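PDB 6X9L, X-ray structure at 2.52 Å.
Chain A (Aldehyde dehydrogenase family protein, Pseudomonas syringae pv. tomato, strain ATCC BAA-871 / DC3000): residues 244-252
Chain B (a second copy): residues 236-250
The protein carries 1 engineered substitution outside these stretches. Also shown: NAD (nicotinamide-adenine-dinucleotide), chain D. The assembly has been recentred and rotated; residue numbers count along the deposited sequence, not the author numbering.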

# COMPACT_ATOMS: atom_id res chain seq x y z
N ALA A 244 7.77 -8.27 2.19
CA ALA A 244 6.51 -8.24 1.45
C ALA A 244 5.97 -9.65 1.23
O ALA A 244 4.79 -9.93 1.49
CB ALA A 244 6.69 -7.53 0.11
N GLN A 245 6.84 -10.55 0.76
CA GLN A 245 6.44 -11.94 0.53
C GLN A 245 6.02 -12.62 1.82
O GLN A 245 5.04 -13.37 1.83
CB GLN A 245 7.57 -12.71 -0.13
CG GLN A 245 7.61 -12.56 -1.63
CD GLN A 245 9.00 -12.78 -2.20
OE1 GLN A 245 9.93 -13.11 -1.47
NE2 GLN A 245 9.14 -12.58 -3.51
N ALA A 246 6.76 -12.39 2.91
CA ALA A 246 6.41 -13.03 4.17
C ALA A 246 5.08 -12.53 4.70
O ALA A 246 4.34 -13.29 5.34
CB ALA A 246 7.51 -12.81 5.22
N ALA A 247 4.74 -11.26 4.40
CA ALA A 247 3.53 -10.61 4.90
C ALA A 247 2.28 -10.88 4.07
O ALA A 247 1.18 -10.66 4.56
CB ALA A 247 3.75 -9.10 4.95
N ALA A 248 2.43 -11.34 2.84
CA ALA A 248 1.27 -11.47 1.95
C ALA A 248 0.15 -12.31 2.55
O ALA A 248 -1.01 -11.87 2.53
CB ALA A 248 1.71 -12.01 0.59
N PRO A 249 0.39 -13.52 3.08
CA PRO A 249 -0.75 -14.36 3.50
C PRO A 249 -1.58 -13.77 4.63
O PRO A 249 -2.77 -14.06 4.71
CB PRO A 249 -0.10 -15.69 3.87
CG PRO A 249 1.35 -15.41 3.98
CD PRO A 249 1.69 -14.21 3.19
N THR A 250 -1.02 -12.90 5.48
CA THR A 250 -1.83 -12.21 6.48
C THR A 250 -2.40 -10.87 6.00
O THR A 250 -3.17 -10.25 6.73
CB THR A 250 -1.03 -11.99 7.74
OG1 THR A 250 0.26 -11.49 7.37
CG2 THR A 250 -0.87 -13.30 8.49
N VAL A 251 -2.03 -10.43 4.79
CA VAL A 251 -2.62 -9.26 4.14
C VAL A 251 -2.34 -8.01 4.96
O VAL A 251 -3.18 -7.10 5.04
CB VAL A 251 -4.14 -9.45 3.91
CG1 VAL A 251 -4.69 -8.39 2.92
CG2 VAL A 251 -4.39 -10.83 3.40
N LYS A 252 -1.15 -7.94 5.56
CA LYS A 252 -0.77 -6.73 6.28
C LYS A 252 -0.64 -5.56 5.33
O LYS A 252 -0.46 -5.73 4.12
CB LYS A 252 0.55 -6.92 7.02
CG LYS A 252 0.83 -8.32 7.40
CD LYS A 252 1.80 -8.36 8.56
CE LYS A 252 1.87 -9.76 9.11
NZ LYS A 252 2.35 -9.66 10.46
N SER B 236 -10.30 -13.51 -4.53
CA SER B 236 -10.19 -14.31 -3.32
C SER B 236 -8.90 -13.98 -2.58
O SER B 236 -7.92 -13.53 -3.17
CB SER B 236 -10.21 -15.80 -3.65
OG SER B 236 -9.04 -16.20 -4.34
N ASN B 237 -8.91 -14.21 -1.27
CA ASN B 237 -7.69 -14.08 -0.50
C ASN B 237 -6.58 -14.95 -1.08
O ASN B 237 -5.44 -14.50 -1.20
CB ASN B 237 -7.95 -14.44 0.96
CG ASN B 237 -8.51 -13.27 1.73
OD1 ASN B 237 -9.68 -12.90 1.56
ND2 ASN B 237 -7.68 -12.66 2.57
N ARG B 238 -6.91 -16.18 -1.48
CA ARG B 238 -5.87 -17.04 -2.03
C ARG B 238 -5.17 -16.37 -3.21
O ARG B 238 -3.94 -16.33 -3.29
CB ARG B 238 -6.44 -18.39 -2.44
CG ARG B 238 -5.36 -19.44 -2.64
CD ARG B 238 -5.80 -20.57 -3.58
NE ARG B 238 -5.40 -20.30 -4.96
CZ ARG B 238 -6.18 -19.76 -5.89
NH1 ARG B 238 -7.44 -19.44 -5.60
NH2 ARG B 238 -5.70 -19.54 -7.11
N ALA B 239 -5.96 -15.79 -4.13
CA ALA B 239 -5.39 -15.12 -5.29
C ALA B 239 -4.71 -13.81 -4.91
O ALA B 239 -3.66 -13.47 -5.46
CB ALA B 239 -6.47 -14.89 -6.35
N GLY B 240 -5.31 -13.07 -3.97
CA GLY B 240 -4.72 -11.80 -3.57
C GLY B 240 -3.30 -11.97 -3.05
O GLY B 240 -2.41 -11.18 -3.38
N ALA B 241 -3.08 -12.99 -2.23
CA ALA B 241 -1.76 -13.18 -1.64
C ALA B 241 -0.75 -13.63 -2.69
O ALA B 241 0.40 -13.16 -2.70
CB ALA B 241 -1.84 -14.17 -0.48
N LEU B 242 -1.16 -14.53 -3.61
CA LEU B 242 -0.27 -14.96 -4.68
C LEU B 242 0.15 -13.79 -5.57
O LEU B 242 1.32 -13.71 -5.98
CB LEU B 242 -0.93 -16.03 -5.54
CG LEU B 242 -1.19 -17.35 -4.85
CD1 LEU B 242 -1.96 -18.21 -5.83
CD2 LEU B 242 0.13 -18.01 -4.40
N VAL B 243 -0.77 -12.87 -5.87
CA VAL B 243 -0.33 -11.72 -6.65
C VAL B 243 0.62 -10.85 -5.82
O VAL B 243 1.66 -10.41 -6.32
CB VAL B 243 -1.51 -10.91 -7.23
CG1 VAL B 243 -2.82 -11.62 -7.08
CG2 VAL B 243 -1.59 -9.53 -6.63
N ALA B 244 0.31 -10.62 -4.53
CA ALA B 244 1.23 -9.86 -3.70
C ALA B 244 2.63 -10.46 -3.73
O ALA B 244 3.63 -9.76 -3.93
CB ALA B 244 0.72 -9.79 -2.26
N GLN B 245 2.72 -11.78 -3.53
CA GLN B 245 4.01 -12.47 -3.56
C GLN B 245 4.67 -12.37 -4.92
O GLN B 245 5.89 -12.16 -5.00
CB GLN B 245 3.83 -13.94 -3.18
CG GLN B 245 3.83 -14.18 -1.69
CD GLN B 245 3.07 -15.43 -1.30
OE1 GLN B 245 2.59 -16.17 -2.17
NE2 GLN B 245 2.95 -15.67 0.00
N ALA B 246 3.90 -12.51 -6.00
CA ALA B 246 4.49 -12.43 -7.33
C ALA B 246 5.00 -11.03 -7.62
O ALA B 246 6.00 -10.88 -8.34
CB ALA B 246 3.47 -12.85 -8.40
N ALA B 247 4.36 -10.00 -7.05
CA ALA B 247 4.69 -8.60 -7.29
C ALA B 247 5.82 -8.06 -6.42
O ALA B 247 6.39 -7.02 -6.76
CB ALA B 247 3.45 -7.74 -7.04
N ALA B 248 6.16 -8.73 -5.33
CA ALA B 248 7.14 -8.17 -4.39
C ALA B 248 8.46 -7.81 -5.05
O ALA B 248 8.95 -6.69 -4.83
CB ALA B 248 7.34 -9.14 -3.21
N PRO B 249 9.11 -8.68 -5.83
CA PRO B 249 10.46 -8.34 -6.31
C PRO B 249 10.51 -7.12 -7.23
O PRO B 249 11.55 -6.45 -7.26
CB PRO B 249 10.93 -9.62 -7.02
CG PRO B 249 9.71 -10.45 -7.19
CD PRO B 249 8.69 -10.05 -6.20
N THR B 250 9.43 -6.76 -7.92
CA THR B 250 9.42 -5.51 -8.68
C THR B 250 8.90 -4.32 -7.88
O THR B 250 8.92 -3.19 -8.40
CB THR B 250 8.58 -5.68 -9.93
OG1 THR B 250 7.37 -6.35 -9.59
CG2 THR B 250 9.35 -6.51 -10.95
PA NAD D . -10.73 -15.41 -7.40
O1A NAD D . -9.85 -14.95 -6.29
O2A NAD D . -10.76 -16.88 -7.55
O5B NAD D . -10.32 -14.71 -8.80
C5B NAD D . -10.29 -13.30 -8.93
C4B NAD D . -9.48 -12.90 -10.17
O4B NAD D . -8.15 -13.34 -10.00
C3B NAD D . -9.96 -13.57 -11.45
O3B NAD D . -9.79 -12.64 -12.52
C2B NAD D . -9.02 -14.74 -11.64
O2B NAD D . -8.84 -15.10 -13.00
C1B NAD D . -7.75 -14.15 -11.11
N9A NAD D . -6.82 -15.12 -10.55
C8A NAD D . -7.08 -16.35 -9.99
N7A NAD D . -5.90 -16.86 -9.56
C5A NAD D . -4.91 -15.98 -9.85
C6A NAD D . -3.54 -15.99 -9.63
N6A NAD D . -2.99 -16.95 -8.89
N1A NAD D . -2.79 -14.90 -10.04
C2A NAD D . -3.39 -13.82 -10.64
N3A NAD D . -4.75 -13.81 -10.86
C4A NAD D . -5.48 -14.88 -10.46
O3 NAD D . -12.17 -14.72 -7.19
PN NAD D . -13.58 -15.41 -6.86
O1N NAD D . -13.51 -16.09 -5.55
O2N NAD D . -14.05 -16.16 -8.04
O5D NAD D . -14.36 -13.98 -6.72
C5D NAD D . -15.18 -13.75 -5.61
C4D NAD D . -14.31 -13.19 -4.47
O4D NAD D . -14.01 -11.83 -4.73
C3D NAD D . -15.07 -13.23 -3.16
O3D NAD D . -14.15 -13.48 -2.12
C2D NAD D . -15.54 -11.80 -3.02
O2D NAD D . -15.78 -11.44 -1.67
C1D NAD D . -14.36 -11.04 -3.61
N1N NAD D . -14.81 -9.68 -3.93
C2N NAD D . -14.31 -8.62 -3.22
C3N NAD D . -14.77 -7.34 -3.47
C7N NAD D . -14.27 -6.15 -2.71
O7N NAD D . -14.56 -4.88 -3.25
N7N NAD D . -13.58 -6.28 -1.57
C4N NAD D . -15.75 -7.13 -4.44
C5N NAD D . -16.26 -8.21 -5.14
C6N NAD D . -15.79 -9.49 -4.87

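The apolar centre of this contact is two pairs of alanine methyls. Ala A248 CB sits 3.7 Å from Ala B244 CB, and the two-fold counterpart repeats the distance, Ala A244 CB to Ala B248 CB, 3.7 Å. All four CA-to-CB bonds point toward the opposing stretch, and because alanine adds nothing beyond CB, the backbones come close: Ala A248 CA is 5.0 Å from Ala B241 CA. Ala A248 CB also packs 3.7 Å from Ala B241 O, a carbonyl already engaged by Gln B245 N within its own helix, so the methyl covers a satisfied acceptor.

The two glutamines meet between these alanine pairs, Gln A245 CG lying 4.1 Å from Gln B245 CG. Each leaves its backbone sideways, with chi1 m and chi2 t, which leaves the space between the backbones free, Gln A245 CA to Gln B245 CA being 4.8 Å, and lays the aliphatic part over alanine: Gln A245 CG lies 3.8 Å from Ala B248 CB, and Ala A248 CB 3.8 Å from Gln B245 CG. Their amides reach on to the prolines, Gln A245 NE2 lying 3.7 Å from Pro B249 CD.

Farther out, Val A251 CG2 approaches Asn B237 ND2 at 3.9 Å; that amide is hydrogen-bonded elsewhere in the structure. No hydrogen bond crosses between the stretches. The 401 Å² buried rests on close packing: alanine methyls point across, and the glutamines leave sideways.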